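Side-chain contacts in separin (Saccharomyces cerevisiae, PDB 5U1T), which cleaves the MCD1/SCC1 subunit of cohesin as a caspase-like cysteine protease at the onset of anaphase, releasing chromosomes for segregation: residues N426-S431 and L470-D475; I1191-Q1196 and Y1220-R1225; W1371-F1376 and K1570-C1575. All blocks are in the same frame, centred on the assembly; numbering follows the deposited sequence.

Contact 1. Residues N426-S431 and L470-D475; sequences NDSKTS and LSFVFD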
ATOM      1  N   ASN A 426       7.269  38.974  25.638  1.00 67.47           N
ATOM      2  CA  ASN A 426       6.269  38.075  26.201  1.00 67.49           C
ATOM      3  C   ASN A 426       5.225  37.684  25.172  1.00 69.13           C
ATOM      4  O   ASN A 426       4.028  37.686  25.449  1.00 77.26           O
ATOM      5  CB  ASN A 426       5.598  38.735  27.412  1.00 61.02           C
ATOM      6  CG  ASN A 426       4.821  37.752  28.270  1.00 67.47           C
ATOM      7  OD1 ASN A 426       4.167  38.155  29.236  1.00 68.52           O
ATOM      8  ND2 ASN A 426       4.886  36.459  27.928  1.00 63.33           N
ATOM      9  N   ASP A 427       5.660  37.383  23.964  1.00 74.65           N
ATOM     10  CA  ASP A 427       4.693  36.968  22.965  1.00 82.68           C
ATOM     11  C   ASP A 427       5.041  35.571  22.486  1.00 85.69           C
ATOM     12  O   ASP A 427       5.845  35.416  21.565  1.00 83.94           O
ATOM     13  CB  ASP A 427       4.656  37.949  21.800  1.00 82.87           C
ATOM     14  CG  ASP A 427       3.251  38.214  21.317  1.00 87.32           C
ATOM     15  OD1 ASP A 427       2.515  37.244  20.974  1.00 83.35           O
ATOM     16  OD2 ASP A 427       2.886  39.412  21.307  1.00 90.48           O
ATOM     17  N   SER A 428       4.448  34.560  23.132  1.00 81.61           N
ATOM     18  CA  SER A 428       4.699  33.157  22.796  1.00 83.39           C
ATOM     19  C   SER A 428       4.254  32.834  21.354  1.00 84.73           C
ATOM     20  O   SER A 428       4.552  31.758  20.833  1.00 85.86           O
ATOM     21  CB  SER A 428       3.997  32.223  23.797  1.00 78.94           C
ATOM     22  OG  SER A 428       2.617  32.072  23.495  1.00 77.16           O
ATOM     23  N   LYS A 429       3.551  33.767  20.713  1.00 85.03           N
ATOM     24  CA  LYS A 429       3.234  33.640  19.296  1.00 84.94           C
ATOM     25  C   LYS A 429       4.454  33.993  18.412  1.00 85.71           C
ATOM     26  O   LYS A 429       4.560  33.511  17.282  1.00 95.88           O
ATOM     27  CB  LYS A 429       2.033  34.521  18.939  1.00 82.04           C
ATOM     28  CG  LYS A 429       0.873  34.437  19.930  1.00 87.57           C
ATOM     29  CD  LYS A 429      -0.159  33.376  19.533  1.00 92.93           C
ATOM     30  CE  LYS A 429      -1.238  33.188  20.617  1.00 88.52           C
ATOM     31  NZ  LYS A 429      -0.736  32.472  21.843  1.00 84.00           N
ATOM     32  N   THR A 430       5.375  34.809  18.932  1.00 87.16           N
ATOM     33  CA  THR A 430       6.586  35.234  18.202  1.00 85.57           C
ATOM     34  C   THR A 430       7.675  34.158  18.051  1.00 87.66           C
ATOM     35  O   THR A 430       8.494  34.231  17.127  1.00 86.50           O
ATOM     36  CB  THR A 430       7.279  36.466  18.888  1.00 88.46           C
ATOM     37  OG1 THR A 430       7.865  37.302  17.887  1.00 92.51           O
ATOM     38  CG2 THR A 430       8.394  36.032  19.869  1.00 79.18           C
ATOM     39  N   SER A 431       7.691  33.169  18.945  1.00 88.70           N
ATOM     40  CA  SER A 431       8.914  32.393  19.186  1.00 82.52           C
ATOM     41  C   SER A 431       9.476  31.671  17.955  1.00 79.35           C
ATOM     42  O   SER A 431      10.634  31.241  17.979  1.00 82.02           O
ATOM     43  CB  SER A 431       8.694  31.375  20.326  1.00 80.63           C
ATOM     44  OG  SER A 431       7.418  30.754  20.275  1.00 84.49           O
ATOM     45  N   LEU A 470       0.085  21.840  25.900  1.00 62.91           N
ATOM     46  CA  LEU A 470       0.938  20.855  25.242  1.00 59.28           C
ATOM     47  C   LEU A 470       1.286  21.313  23.823  1.00 56.49           C
ATOM     48  O   LEU A 470       2.398  21.098  23.358  1.00 56.30           O
ATOM     49  CB  LEU A 470       0.255  19.491  25.206  1.00 57.62           C
ATOM     50  CG  LEU A 470       1.066  18.301  24.700  1.00 60.63           C
ATOM     51  CD1 LEU A 470       2.103  17.899  25.716  1.00 56.61           C
ATOM     52  CD2 LEU A 470       0.154  17.126  24.366  1.00 61.66           C
ATOM     53  N   SER A 471       0.342  21.957  23.143  1.00 60.98           N
ATOM     54  CA  SER A 471       0.583  22.419  21.780  1.00 53.56           C
ATOM     55  C   SER A 471       1.769  23.368  21.691  1.00 55.11           C
ATOM     56  O   SER A 471       2.600  23.215  20.802  1.00 57.42           O
ATOM     57  CB  SER A 471      -0.667  23.086  21.186  1.00 61.12           C
ATOM     58  OG  SER A 471      -1.362  23.895  22.127  1.00 65.80           O
ATOM     59  N   PHE A 472       1.897  24.292  22.618  1.00 61.08           N
ATOM     60  CA  PHE A 472       3.011  25.209  22.551  1.00 55.50           C
ATOM     61  C   PHE A 472       4.361  24.568  22.788  1.00 52.82           C
ATOM     62  O   PHE A 472       5.306  24.860  22.107  1.00 56.71           O
ATOM     63  CB  PHE A 472       2.843  26.378  23.507  1.00 56.25           C
ATOM     64  CG  PHE A 472       4.037  27.263  23.541  1.00 61.10           C
ATOM     65  CD1 PHE A 472       4.236  28.191  22.564  1.00 64.91           C
ATOM     66  CD2 PHE A 472       4.989  27.111  24.502  1.00 55.98           C
ATOM     67  CE1 PHE A 472       5.353  28.976  22.556  1.00 59.23           C
ATOM     68  CE2 PHE A 472       6.107  27.888  24.501  1.00 57.90           C
ATOM     69  CZ  PHE A 472       6.288  28.824  23.528  1.00 56.88           C
ATOM     70  N   VAL A 473       4.448  23.672  23.748  1.00 48.72           N
ATOM     71  CA  VAL A 473       5.706  23.050  24.070  1.00 51.93           C
ATOM     72  C   VAL A 473       6.166  22.073  23.019  1.00 55.62           C
ATOM     73  O   VAL A 473       7.333  21.842  22.877  1.00 53.28           O
ATOM     74  CB  VAL A 473       5.690  22.417  25.459  1.00 51.10           C
ATOM     75  CG1 VAL A 473       4.564  21.438  25.585  1.00 55.45           C
ATOM     76  CG2 VAL A 473       6.995  21.732  25.736  1.00 49.39           C
ATOM     77  N   PHE A 474       5.241  21.493  22.288  1.00 55.47           N
ATOM     78  CA  PHE A 474       5.598  20.594  21.230  1.00 58.53           C
ATOM     79  C   PHE A 474       6.095  21.394  20.060  1.00 55.84           C
ATOM     80  O   PHE A 474       7.080  21.089  19.452  1.00 50.82           O
ATOM     81  CB  PHE A 474       4.393  19.788  20.821  1.00 56.46           C
ATOM     82  CG  PHE A 474       4.550  18.352  21.079  1.00 55.40           C
ATOM     83  CD1 PHE A 474       5.267  17.575  20.223  1.00 56.38           C
ATOM     84  CD2 PHE A 474       4.033  17.801  22.200  1.00 52.09           C
ATOM     85  CE1 PHE A 474       5.442  16.251  20.466  1.00 54.32           C
ATOM     86  CE2 PHE A 474       4.200  16.478  22.457  1.00 58.14           C
ATOM     87  CZ  PHE A 474       4.908  15.698  21.587  1.00 52.55           C
ATOM     88  N   ASP A 475       5.380  22.455  19.778  1.00 55.35           N
ATOM     89  CA  ASP A 475       5.691  23.371  18.721  1.00 55.53           C
ATOM     90  C   ASP A 475       7.069  23.968  18.924  1.00 61.66           C
ATOM     91  O   ASP A 475       7.837  24.061  17.997  1.00 62.51           O
ATOM     92  CB  ASP A 475       4.628  24.446  18.757  1.00 62.66           C
ATOM     93  CG  ASP A 475       4.703  25.372  17.625  1.00 65.20           C
ATOM     94  OD1 ASP A 475       5.282  25.019  16.610  1.00 70.45           O
ATOM     95  OD2 ASP A 475       4.165  26.468  17.742  1.00 77.58           O
TER
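Phe472 reaches from the first turn of helix 470-485 to the loop 426-431, where Ser428 and Ser431 receive the edge of its ring. CG stands anti to the backbone N (chi1 175°), which sends the ring outward from its helix, its CE1 corner leading.

The polar part of the contact is made by two oxygens near the ring plane. Ser428 O lies 3.4 Å from Phe472 CE1, and Ser431 OG lies 3.6 Å from the same carbon. The C-H rim of a phenyl ring carries a slight positive charge, so oxygens suit an edge better than a face. The two oxygens are themselves joined, Ser431 OG donating to Ser428 O over 3.1 Å from above the carbonyl plane.

The nonpolar part is small: Ser428 CB approaches Phe472 CE1 at 3.7 Å. Serine fits both positions, being short enough to admit the ring and, at Ser431, able to bond back to its own turn. Met464 and Asn467 also touch Phe472, while its backbone N donates to the hydroxyl of Thr469.

Backbone bonding shapes the loop. Thr430 N donates to Asp427 O, closing a turn with helical angles at Ser428 and Lys429; Asn426, just past helix 408-425, takes up positive phi, which asparagine tolerates well. A tight linker between successive helices, met by an aromatic from a later helix, fits the all-helical architecture of separase's helical domain.

Contact 2. Residues I1191-Q1196 and Y1220-R1225; sequences INESNQ and YDLDKR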
ATOM      1  N   ILE A1191      -1.427 -44.899 -13.709  1.00 58.92           N
ATOM      2  CA  ILE A1191      -0.315 -44.118 -14.246  1.00 61.46           C
ATOM      3  C   ILE A1191       0.707 -43.680 -13.179  1.00 64.86           C
ATOM      4  O   ILE A1191       1.917 -43.887 -13.345  1.00 58.21           O
ATOM      5  CB  ILE A1191      -0.822 -42.873 -14.982  1.00 56.31           C
ATOM      6  CG1 ILE A1191      -1.401 -43.269 -16.333  1.00 53.99           C
ATOM      7  CG2 ILE A1191       0.308 -41.877 -15.191  1.00 53.71           C
ATOM      8  CD1 ILE A1191      -2.100 -42.143 -17.024  1.00 58.58           C
ATOM      9  N   ASN A1192       0.231 -43.078 -12.088  1.00 65.21           N
ATOM     10  CA  ASN A1192       1.135 -42.651 -11.020  1.00 60.76           C
ATOM     11  C   ASN A1192       1.849 -43.827 -10.350  1.00 62.67           C
ATOM     12  O   ASN A1192       2.909 -43.645  -9.785  1.00 69.16           O
ATOM     13  CB  ASN A1192       0.378 -41.827  -9.972  1.00 56.88           C
ATOM     14  CG  ASN A1192      -0.123 -40.510 -10.527  1.00 60.28           C
ATOM     15  OD1 ASN A1192       0.566 -39.846 -11.309  1.00 66.18           O
ATOM     16  ND2 ASN A1192      -1.329 -40.126 -10.137  1.00 62.47           N
ATOM     17  N   GLU A1193       1.285 -45.030 -10.420  1.00 65.18           N
ATOM     18  CA  GLU A1193       1.940 -46.204  -9.843  1.00 64.62           C
ATOM     19  C   GLU A1193       3.022 -46.735 -10.767  1.00 67.52           C
ATOM     20  O   GLU A1193       4.147 -46.975 -10.339  1.00 69.84           O
ATOM     21  CB  GLU A1193       0.935 -47.319  -9.550  1.00 65.33           C
ATOM     22  CG  GLU A1193       0.162 -47.165  -8.240  1.00 69.06           C
ATOM     23  CD  GLU A1193      -0.953 -48.201  -8.089  1.00 72.33           C
ATOM     24  OE1 GLU A1193      -0.700 -49.398  -8.373  1.00 80.10           O
ATOM     25  OE2 GLU A1193      -2.083 -47.822  -7.707  1.00 72.06           O
ATOM     26  N   SER A1194       2.671 -46.951 -12.029  1.00 67.86           N
ATOM     27  CA  SER A1194       3.658 -47.344 -13.022  1.00 65.38           C
ATOM     28  C   SER A1194       4.784 -46.300 -13.116  1.00 66.45           C
ATOM     29  O   SER A1194       5.955 -46.658 -13.222  1.00 67.98           O
ATOM     30  CB  SER A1194       3.003 -47.546 -14.387  1.00 53.84           C
ATOM     31  OG  SER A1194       3.979 -47.884 -15.361  1.00 61.77           O
ATOM     32  N   ASN A1195       4.423 -45.021 -13.079  1.00 64.85           N
ATOM     33  CA  ASN A1195       5.419 -43.954 -13.101  1.00 65.85           C
ATOM     34  C   ASN A1195       6.420 -44.183 -11.986  1.00 69.07           C
ATOM     35  O   ASN A1195       7.637 -44.188 -12.203  1.00 61.51           O
ATOM     36  CB  ASN A1195       4.761 -42.588 -12.964  1.00 57.66           C
ATOM     37  CG  ASN A1195       4.439 -41.962 -14.298  1.00 56.28           C
ATOM     38  OD1 ASN A1195       4.725 -42.531 -15.329  1.00 63.36           O
ATOM     39  ND2 ASN A1195       3.835 -40.790 -14.281  1.00 61.21           N
ATOM     40  N   GLN A1196       5.868 -44.406 -10.799  1.00 68.10           N
ATOM     41  CA  GLN A1196       6.615 -44.790  -9.614  1.00 66.77           C
ATOM     42  C   GLN A1196       7.584 -45.957  -9.846  1.00 75.82           C
ATOM     43  O   GLN A1196       8.756 -45.881  -9.467  1.00 82.28           O
ATOM     44  CB  GLN A1196       5.633 -45.149  -8.512  1.00 65.83           C
ATOM     45  CG  GLN A1196       6.231 -45.922  -7.399  1.00 73.28           C
ATOM     46  CD  GLN A1196       6.732 -44.996  -6.344  1.00 91.99           C
ATOM     47  OE1 GLN A1196       6.029 -44.044  -5.975  1.00104.13           O
ATOM     48  NE2 GLN A1196       7.959 -45.229  -5.860  1.00 85.01           N
ATOM     49  N   TYR A1220       3.263 -55.980 -14.822  1.00 75.68           N
ATOM     50  CA  TYR A1220       2.335 -56.803 -15.600  1.00 75.55           C
ATOM     51  C   TYR A1220       0.914 -56.632 -15.048  1.00 74.81           C
ATOM     52  O   TYR A1220      -0.079 -56.724 -15.775  1.00 74.03           O
ATOM     53  CB  TYR A1220       2.753 -58.278 -15.582  1.00 76.75           C
ATOM     54  CG  TYR A1220       3.557 -58.720 -16.794  1.00 79.63           C
ATOM     55  CD1 TYR A1220       4.947 -58.609 -16.818  1.00 75.55           C
ATOM     56  CD2 TYR A1220       2.923 -59.279 -17.918  1.00 85.95           C
ATOM     57  CE1 TYR A1220       5.698 -59.039 -17.931  1.00 77.59           C
ATOM     58  CE2 TYR A1220       3.666 -59.714 -19.041  1.00 91.62           C
ATOM     59  CZ  TYR A1220       5.065 -59.581 -19.039  1.00 82.46           C
ATOM     60  OH  TYR A1220       5.805 -59.998 -20.144  1.00 81.01           O
ATOM     61  N   ASP A1221       0.833 -56.362 -13.753  1.00 73.68           N
ATOM     62  CA  ASP A1221      -0.440 -56.161 -13.086  1.00 66.51           C
ATOM     63  C   ASP A1221      -1.037 -54.799 -13.388  1.00 67.91           C
ATOM     64  O   ASP A1221      -2.246 -54.643 -13.555  1.00 70.72           O
ATOM     65  CB  ASP A1221      -0.260 -56.312 -11.593  1.00 68.04           C
ATOM     66  CG  ASP A1221      -1.530 -56.653 -10.914  1.00 76.00           C
ATOM     67  OD1 ASP A1221      -2.294 -55.723 -10.576  1.00 80.09           O
ATOM     68  OD2 ASP A1221      -1.775 -57.865 -10.753  1.00 84.61           O
ATOM     69  N   LEU A1222      -0.166 -53.806 -13.425  1.00 71.62           N
ATOM     70  CA  LEU A1222      -0.548 -52.463 -13.800  1.00 70.91           C
ATOM     71  C   LEU A1222      -1.002 -52.445 -15.251  1.00 65.37           C
ATOM     72  O   LEU A1222      -1.935 -51.726 -15.604  1.00 66.46           O
ATOM     73  CB  LEU A1222       0.624 -51.501 -13.575  1.00 67.76           C
ATOM     74  CG  LEU A1222       0.836 -51.066 -12.130  1.00 66.43           C
ATOM     75  CD1 LEU A1222       2.183 -50.357 -11.947  1.00 64.37           C
ATOM     76  CD2 LEU A1222      -0.316 -50.162 -11.714  1.00 67.99           C
ATOM     77  N   ASP A1223      -0.347 -53.252 -16.081  1.00 66.03           N
ATOM     78  CA  ASP A1223      -0.694 -53.336 -17.494  1.00 66.85           C
ATOM     79  C   ASP A1223      -2.094 -53.928 -17.664  1.00 67.03           C
ATOM     80  O   ASP A1223      -2.857 -53.452 -18.496  1.00 67.05           O
ATOM     81  CB  ASP A1223       0.350 -54.159 -18.263  1.00 65.53           C
ATOM     82  CG  ASP A1223       0.138 -54.130 -19.779  1.00 69.11           C
ATOM     83  OD1 ASP A1223       0.517 -53.130 -20.424  1.00 62.78           O
ATOM     84  OD2 ASP A1223      -0.384 -55.125 -20.334  1.00 73.44           O
ATOM     85  N   LYS A1224      -2.439 -54.939 -16.865  1.00 65.52           N
ATOM     86  CA  LYS A1224      -3.755 -55.568 -16.993  1.00 68.72           C
ATOM     87  C   LYS A1224      -4.851 -54.648 -16.480  1.00 73.42           C
ATOM     88  O   LYS A1224      -5.947 -54.604 -17.058  1.00 73.08           O
ATOM     89  CB  LYS A1224      -3.837 -56.907 -16.250  1.00 71.89           C
ATOM     90  CG  LYS A1224      -5.179 -57.645 -16.458  1.00 73.82           C
ATOM     91  CD  LYS A1224      -5.216 -58.980 -15.697  1.00 84.98           C
ATOM     92  CE  LYS A1224      -6.435 -59.864 -16.069  1.00 93.49           C
ATOM     93  NZ  LYS A1224      -6.155 -61.378 -16.121  1.00 90.66           N
ATOM     94  N   ARG A1225      -4.565 -53.933 -15.392  1.00 68.01           N
ATOM     95  CA  ARG A1225      -5.515 -52.977 -14.853  1.00 60.95           C
ATOM     96  C   ARG A1225      -5.859 -51.924 -15.902  1.00 65.28           C
ATOM     97  O   ARG A1225      -7.028 -51.561 -16.054  1.00 62.63           O
ATOM     98  CB  ARG A1225      -4.964 -52.324 -13.598  1.00 61.28           C
ATOM     99  CG  ARG A1225      -4.937 -53.242 -12.405  1.00 61.99           C
ATOM    100  CD  ARG A1225      -4.283 -52.560 -11.205  1.00 66.80           C
ATOM    101  NE  ARG A1225      -4.688 -51.161 -11.035  1.00 68.63           N
ATOM    102  CZ  ARG A1225      -4.151 -50.329 -10.139  1.00 69.33           C
ATOM    103  NH1 ARG A1225      -3.187 -50.748  -9.327  1.00 64.78           N
ATOM    104  NH2 ARG A1225      -4.577 -49.072 -10.048  1.00 70.52           N
TER
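Glu1193 and Arg1225 join the two helices by a salt bridge, with Arg1225 NH1 donating to Glu1193 OE1 over 3.0 Å. The bond is bent, with an N-H...O angle of 131°. It uses the syn side of OE1, yet lies 27° out of the carboxylate plane, and the carboxylate and guanidinium planes stand 60° apart, so the pair is not a flat two-pronged one. Glu1193 OE2 sits at the guanidinium edge, 3.6 Å from Arg1225 NH2; Ser1189 OG forms weak hydrogen bonds with both atoms.

Ser1194 OG, buried, is satisfied by Arg1219 NH2. Asn1195 OD1 accepts from Asp1531 N, and Asp1223 OD1 takes the backbone N-H of both Tyr1579 and Leu1580, so polar groups on other faces tie the helices to neighbouring loops.

Next to the ion pair, Leu1222 lays its two methyls against the facing helix: CD1 lies 3.8 Å from Ser1194 CB, and CD2 rests 3.8 Å from Glu1193 CB. The small serine lets the branched leucine come up to the opposite backbone. These are features of an antiparallel helix pair in the protease region, the axes of its two short segments 10.2 Å apart, with Ser1194 about 9 Å, side chain to side chain, from the probable catalytic Cys1497.

Contact 3. Residues W1371-F1376 and K1570-C1575; sequences WECLSF and KSRGVC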
ATOM      1  N   TRP A1371      -6.806 -42.736 -26.137  1.00 51.83           N
ATOM      2  CA  TRP A1371      -7.944 -43.017 -27.001  1.00 54.48           C
ATOM      3  C   TRP A1371      -7.562 -43.931 -28.157  1.00 57.95           C
ATOM      4  O   TRP A1371      -8.295 -44.862 -28.503  1.00 55.16           O
ATOM      5  CB  TRP A1371      -8.548 -41.720 -27.548  1.00 51.89           C
ATOM      6  CG  TRP A1371      -9.090 -40.832 -26.490  1.00 55.25           C
ATOM      7  CD1 TRP A1371      -8.568 -39.641 -26.080  1.00 53.54           C
ATOM      8  CD2 TRP A1371     -10.248 -41.061 -25.680  1.00 58.02           C
ATOM      9  NE1 TRP A1371      -9.327 -39.120 -25.080  1.00 59.94           N
ATOM     10  CE2 TRP A1371     -10.365 -39.967 -24.810  1.00 55.60           C
ATOM     11  CE3 TRP A1371     -11.208 -42.081 -25.616  1.00 60.03           C
ATOM     12  CZ2 TRP A1371     -11.402 -39.859 -23.879  1.00 57.27           C
ATOM     13  CZ3 TRP A1371     -12.242 -41.971 -24.682  1.00 49.66           C
ATOM     14  CH2 TRP A1371     -12.323 -40.873 -23.831  1.00 54.91           C
ATOM     15  N   GLU A1372      -6.395 -43.663 -28.728  1.00 54.86           N
ATOM     16  CA  GLU A1372      -5.950 -44.333 -29.934  1.00 54.62           C
ATOM     17  C   GLU A1372      -5.790 -45.836 -29.730  1.00 56.25           C
ATOM     18  O   GLU A1372      -5.626 -46.571 -30.686  1.00 59.02           O
ATOM     19  CB  GLU A1372      -4.636 -43.716 -30.430  1.00 54.45           C
ATOM     20  CG  GLU A1372      -4.743 -42.225 -30.791  1.00 57.59           C
ATOM     21  CD  GLU A1372      -4.471 -41.274 -29.604  1.00 58.28           C
ATOM     22  OE1 GLU A1372      -4.506 -41.726 -28.439  1.00 53.93           O
ATOM     23  OE2 GLU A1372      -4.212 -40.074 -29.846  1.00 57.95           O
ATOM     24  N   CYS A1373      -5.876 -46.310 -28.496  1.00 53.44           N
ATOM     25  CA  CYS A1373      -5.715 -47.734 -28.271  1.00 56.06           C
ATOM     26  C   CYS A1373      -7.035 -48.480 -28.046  1.00 59.68           C
ATOM     27  O   CYS A1373      -7.046 -49.705 -27.907  1.00 65.64           O
ATOM     28  CB  CYS A1373      -4.745 -47.943 -27.120  1.00 52.77           C
ATOM     29  SG  CYS A1373      -3.048 -47.408 -27.644  1.00 70.27           S
ATOM     30  N   LEU A1374      -8.150 -47.752 -28.046  1.00 56.01           N
ATOM     31  CA  LEU A1374      -9.466 -48.392 -28.113  1.00 60.12           C
ATOM     32  C   LEU A1374      -9.561 -49.252 -29.389  1.00 61.85           C
ATOM     33  O   LEU A1374      -9.011 -48.886 -30.437  1.00 59.61           O
ATOM     34  CB  LEU A1374     -10.580 -47.342 -28.069  1.00 55.79           C
ATOM     35  CG  LEU A1374     -10.626 -46.578 -26.745  1.00 56.51           C
ATOM     36  CD1 LEU A1374     -11.824 -45.639 -26.659  1.00 49.66           C
ATOM     37  CD2 LEU A1374     -10.613 -47.546 -25.583  1.00 53.58           C
ATOM     38  N   SER A1375     -10.238 -50.394 -29.298  1.00 56.90           N
ATOM     39  CA  SER A1375     -10.209 -51.373 -30.394  1.00 64.86           C
ATOM     40  C   SER A1375     -10.721 -50.811 -31.731  1.00 58.71           C
ATOM     41  O   SER A1375     -10.245 -51.217 -32.797  1.00 57.88           O
ATOM     42  CB  SER A1375     -11.008 -52.617 -30.022  1.00 58.41           C
ATOM     43  OG  SER A1375     -12.381 -52.304 -29.884  1.00 64.89           O
ATOM     44  N   PHE A1376     -11.658 -49.866 -31.671  1.00 53.65           N
ATOM     45  CA  PHE A1376     -12.147 -49.227 -32.882  1.00 51.11           C
ATOM     46  C   PHE A1376     -11.302 -48.030 -33.326  1.00 53.75           C
ATOM     47  O   PHE A1376     -11.620 -47.389 -34.313  1.00 52.34           O
ATOM     48  CB  PHE A1376     -13.609 -48.805 -32.707  1.00 58.94           C
ATOM     49  CG  PHE A1376     -13.862 -47.845 -31.559  1.00 56.77           C
ATOM     50  CD1 PHE A1376     -13.793 -46.473 -31.754  1.00 57.81           C
ATOM     51  CD2 PHE A1376     -14.228 -48.319 -30.303  1.00 59.00           C
ATOM     52  CE1 PHE A1376     -14.048 -45.576 -30.690  1.00 58.77           C
ATOM     53  CE2 PHE A1376     -14.480 -47.434 -29.239  1.00 59.14           C
ATOM     54  CZ  PHE A1376     -14.396 -46.067 -29.435  1.00 55.67           C
ATOM     55  N   LYS A1570       1.123 -49.506 -36.089  1.00 65.78           N
ATOM     56  CA  LYS A1570       1.660 -50.808 -36.449  1.00 71.35           C
ATOM     57  C   LYS A1570       2.824 -51.179 -35.517  1.00 66.81           C
ATOM     58  O   LYS A1570       3.182 -52.341 -35.415  1.00 68.94           O
ATOM     59  CB  LYS A1570       2.102 -50.820 -37.923  1.00 71.48           C
ATOM     60  CG  LYS A1570       1.749 -52.107 -38.709  1.00 83.23           C
ATOM     61  CD  LYS A1570       0.257 -52.491 -38.597  1.00 93.96           C
ATOM     62  CE  LYS A1570      -0.149 -53.584 -39.608  1.00 91.69           C
ATOM     63  NZ  LYS A1570       0.879 -54.677 -39.705  1.00 93.19           N
ATOM     64  N   SER A1571       3.396 -50.202 -34.816  1.00 67.07           N
ATOM     65  CA  SER A1571       4.575 -50.452 -33.979  1.00 64.89           C
ATOM     66  C   SER A1571       4.283 -50.649 -32.494  1.00 67.87           C
ATOM     67  O   SER A1571       5.176 -51.029 -31.740  1.00 69.54           O
ATOM     68  CB  SER A1571       5.584 -49.303 -34.112  1.00 67.36           C
ATOM     69  OG  SER A1571       6.082 -49.197 -35.431  1.00 67.03           O
ATOM     70  N   ARG A1572       3.056 -50.364 -32.061  1.00 67.03           N
ATOM     71  CA  ARG A1572       2.711 -50.535 -30.654  1.00 67.02           C
ATOM     72  C   ARG A1572       2.950 -51.984 -30.204  1.00 74.32           C
ATOM     73  O   ARG A1572       3.551 -52.229 -29.150  1.00 73.80           O
ATOM     74  CB  ARG A1572       1.253 -50.119 -30.395  1.00 63.83           C
ATOM     75  CG  ARG A1572       0.958 -48.657 -30.719  1.00 62.36           C
ATOM     76  CD  ARG A1572      -0.379 -48.190 -30.169  1.00 58.90           C
ATOM     77  NE  ARG A1572      -0.218 -46.903 -29.493  1.00 70.40           N
ATOM     78  CZ  ARG A1572      -0.536 -45.727 -30.022  1.00 62.80           C
ATOM     79  NH1 ARG A1572      -1.070 -45.657 -31.236  1.00 68.87           N
ATOM     80  NH2 ARG A1572      -0.329 -44.627 -29.332  1.00 53.65           N
ATOM     81  N   GLY A1573       2.512 -52.934 -31.031  1.00 73.82           N
ATOM     82  CA  GLY A1573       2.554 -54.342 -30.689  1.00 69.98           C
ATOM     83  C   GLY A1573       3.899 -54.949 -30.309  1.00 79.10           C
ATOM     84  O   GLY A1573       3.920 -56.000 -29.663  1.00 87.27           O
ATOM     85  N   VAL A1574       5.016 -54.323 -30.691  1.00 74.29           N
ATOM     86  CA  VAL A1574       6.323 -54.896 -30.377  1.00 70.53           C
ATOM     87  C   VAL A1574       6.622 -54.851 -28.880  1.00 74.33           C
ATOM     88  O   VAL A1574       7.445 -55.619 -28.390  1.00 76.06           O
ATOM     89  CB  VAL A1574       7.470 -54.191 -31.139  1.00 68.46           C
ATOM     90  CG1 VAL A1574       7.305 -54.379 -32.631  1.00 74.43           C
ATOM     91  CG2 VAL A1574       7.535 -52.719 -30.783  1.00 69.70           C
ATOM     92  N   CYS A1575       5.962 -53.976 -28.152  1.00 72.18           N
ATOM     93  CA  CYS A1575       6.218 -53.863 -26.735  1.00 73.02           C
ATOM     94  C   CYS A1575       5.710 -55.055 -25.978  1.00 72.52           C
ATOM     95  O   CYS A1575       4.674 -55.575 -26.293  1.00 76.54           O
ATOM     96  CB  CYS A1575       5.546 -52.618 -26.189  1.00 72.65           C
ATOM     97  SG  CYS A1575       6.161 -51.061 -26.823  1.00 72.99           S
TER
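Arg1572 starts with CG beside its backbone N (chi1 -61°), runs on nearly straight, then bends at chi3, and this brings one face of its guanidinium against the thiol of Cys1373, whose SG also lies beside its own backbone N (chi1 -68°). Cys1373 ends a short 3-10 turn, closed by Leu1374 N donating to Trp1371 O, in the connection between neighbouring parallel strands 1353-1362 and 1382-1385 of the seven-stranded mixed sheet, apart from the six-stranded sheet that leads to Cys1497.

The sulfur meets a face of the guanidinium, not its N-H edge. Sulfur, large and polarisable, suits that flat cation, while NE has a different partner, the carbonyl oxygen of Gly1582. Glu1372 contributes chiefly its CB, 4.1 Å from Arg1572 NH1. Its carboxylate bends away at chi2 to a salt bridge with Arg1384 on strand 1382-1385; with Glu1372 OE1 still 5.2 Å from Arg1572 NH2, any attraction is probably only long-range.

Cutting Arg1572 back to an alanine is likely to leave the Gly1582 carbonyl without its arginine donor and the Cys1373 thiol without its flat neighbour. Arginine's long arm spans the distance here. Cys1373 SG comes nearest at Arg1572 NE, 3.4 Å away, and is 3.8 Å from CZ.

In the fold
From the N terminus, the three contacts follow in series; none nests in or crosses another. Contact 1 closes a largely helical loop of 38 residues, tying the linker between helices 408-425 and 431-444 to the start of helix 470-485. Contact 2 lies across the chain's centre, its own centre 86 Å from that of contact 1, and closes the short connection between helices 1180-1198 and 1209-1237. Contact 3 closes the longest loop, 193 residues that include five strands of the six-stranded sheet and Cys1497. Contacts 2 and 3 do not touch, their nearest atoms about 8 Å apart, but share neighbours: helix 1209-1237 also packs on Leu1374, and the loop holding Leu1580 and Gly1582 meets both contacts.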